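Local coordinates for protein Rab GDP-dissociation inhibitor (Saccharomyces cerevisiae, PDB 2BCG) that inhibits GDP dissociation from the Rab GTPase Sec4, extracts GDP-bound Ypt7 from vacuolar membranes and is essential in the yeast secretory pathway, at residues 143-146 / 147-150. Sequence-based numbering, arbitrary orientation.
Sequences GIFE and KRRM. With GER (geran-8-yl geran), chain D.
Arg-149 reaches back one turn and grips Glu-146 side-on: NE lies 2.8 Å and NH2 2.7 Å from the same oxygen, OE1, in a salt bridge with two hydrogen bonds. The two side chains cross at about a right angle. OE1 sits in the guanidinium plane, whereas the carboxylate is turned 57° from it, so NE meets OE1 from above the carboxylate plane and NH2 nearly along the C-O axis. A bend at chi3 (-77°) folds the arginine head over the helix start, with Phe-145 O beneath the centre of one guanidinium face. OE2, the other carboxylate oxygen, is bound by Gly-188 N and Thr-191 OG1, which ties this helix to the start of helix 189-199.

Arg-148 touches the lipid at its base, CG 3.9 Å from GER C19, while its guanidinium runs out past Ile-144 and Phe-145; NE is 3.8 Å from Ile-144 CG2, and NH1 is 4.0 Å from Phe-145 CE2.

Lys-147 lays CB 3.4 Å from GER C19 and stretches its chain past the isoprenoid, its NZ bonded to the carbonyls of Ala-136 and Ser-139; it also touches a second bound geranylgeranyl group. Met-150 adds CG, 3.6 Å from GER C14.

Gly-143 is the N-cap, and its carbonyl accepts from Lys-147 N (2.9 Å), beginning the i to i+4 bonding of the N-terminal turns of helix 144-159, which line part of the geranylgeranyl-binding site of RabGDI.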
# COMPACT_ATOMS: atom_id res chain seq x y z
N GLY A 143 -18.42 -25.15 -24.08
CA GLY A 143 -18.30 -26.03 -25.25
C GLY A 143 -17.84 -25.28 -26.48
O GLY A 143 -17.81 -24.03 -26.50
N ILE A 144 -17.52 -26.02 -27.55
CA ILE A 144 -16.94 -25.43 -28.76
C ILE A 144 -17.81 -24.35 -29.40
O ILE A 144 -17.34 -23.26 -29.73
CB ILE A 144 -16.58 -26.51 -29.82
CG1 ILE A 144 -15.56 -27.50 -29.25
CG2 ILE A 144 -16.02 -25.85 -31.09
CD1 ILE A 144 -15.04 -28.61 -30.23
N PHE A 145 -19.10 -24.64 -29.58
CA PHE A 145 -19.95 -23.68 -30.28
C PHE A 145 -20.19 -22.41 -29.47
O PHE A 145 -20.26 -21.31 -30.03
CB PHE A 145 -21.27 -24.34 -30.69
CG PHE A 145 -21.07 -25.42 -31.71
CD1 PHE A 145 -21.24 -26.76 -31.37
CD2 PHE A 145 -20.66 -25.11 -33.00
CE1 PHE A 145 -21.03 -27.77 -32.33
CE2 PHE A 145 -20.45 -26.11 -33.95
CZ PHE A 145 -20.62 -27.45 -33.60
N GLU A 146 -20.29 -22.57 -28.15
CA GLU A 146 -20.41 -21.43 -27.27
C GLU A 146 -19.12 -20.60 -27.23
O GLU A 146 -19.17 -19.37 -27.15
CB GLU A 146 -20.87 -21.86 -25.87
CG GLU A 146 -21.36 -20.73 -24.98
CD GLU A 146 -22.66 -20.02 -25.43
OE1 GLU A 146 -23.32 -20.42 -26.42
OE2 GLU A 146 -23.05 -19.06 -24.74
N LYS A 147 -17.98 -21.27 -27.35
CA LYS A 147 -16.70 -20.58 -27.41
C LYS A 147 -16.58 -19.73 -28.65
O LYS A 147 -16.08 -18.62 -28.58
CB LYS A 147 -15.55 -21.56 -27.34
CG LYS A 147 -15.19 -21.97 -25.97
CD LYS A 147 -13.92 -22.79 -26.02
CE LYS A 147 -13.65 -23.35 -24.63
NZ LYS A 147 -12.49 -24.26 -24.60
N ARG A 148 -17.07 -20.25 -29.80
CA ARG A 148 -17.09 -19.48 -31.03
C ARG A 148 -17.92 -18.19 -30.91
O ARG A 148 -17.50 -17.13 -31.42
CB ARG A 148 -17.57 -20.35 -32.21
CG ARG A 148 -16.59 -21.46 -32.57
CD ARG A 148 -17.02 -22.28 -33.79
NE ARG A 148 -16.14 -23.43 -33.96
CZ ARG A 148 -16.29 -24.38 -34.88
NH1 ARG A 148 -17.30 -24.34 -35.75
NH2 ARG A 148 -15.41 -25.38 -34.92
N ARG A 149 -19.06 -18.27 -30.23
CA ARG A 149 -19.90 -17.10 -30.00
C ARG A 149 -19.20 -16.13 -29.02
O ARG A 149 -19.25 -14.92 -29.21
CB ARG A 149 -21.28 -17.49 -29.46
CG ARG A 149 -22.21 -18.14 -30.51
CD ARG A 149 -23.57 -18.45 -29.92
NE ARG A 149 -23.59 -19.64 -29.06
CZ ARG A 149 -23.82 -20.88 -29.48
NH1 ARG A 149 -24.08 -21.11 -30.77
NH2 ARG A 149 -23.80 -21.90 -28.63
N MET A 150 -18.56 -16.69 -28.00
CA MET A 150 -17.74 -15.92 -27.05
C MET A 150 -16.64 -15.12 -27.76
O MET A 150 -16.40 -13.95 -27.44
CB MET A 150 -17.11 -16.89 -26.05
CG MET A 150 -16.11 -16.28 -25.08
SD MET A 150 -16.96 -15.14 -24.01
CE MET A 150 -15.58 -14.56 -23.01
C1 GER D . -7.62 -6.56 -25.70
C2 GER D . -7.96 -8.07 -25.69
C3 GER D . -9.25 -8.61 -25.81
C4 GER D . -10.50 -7.74 -25.95
C5 GER D . -9.42 -10.14 -25.77
C6 GER D . -9.72 -10.76 -27.14
C7 GER D . -9.60 -12.15 -27.11
C8 GER D . -10.12 -13.11 -27.99
C9 GER D . -10.96 -12.69 -29.21
C10 GER D . -9.83 -14.60 -27.74
C11 GER D . -11.02 -15.38 -27.16
C12 GER D . -10.82 -16.75 -27.29
C13 GER D . -11.65 -17.81 -26.94
C14 GER D . -13.02 -17.60 -26.29
C15 GER D . -11.18 -19.25 -27.19
C16 GER D . -11.69 -19.74 -28.54
C17 GER D . -11.50 -21.11 -28.66
C18 GER D . -12.31 -22.00 -29.37
C19 GER D . -13.55 -21.48 -30.12
C20 GER D . -11.94 -23.49 -29.39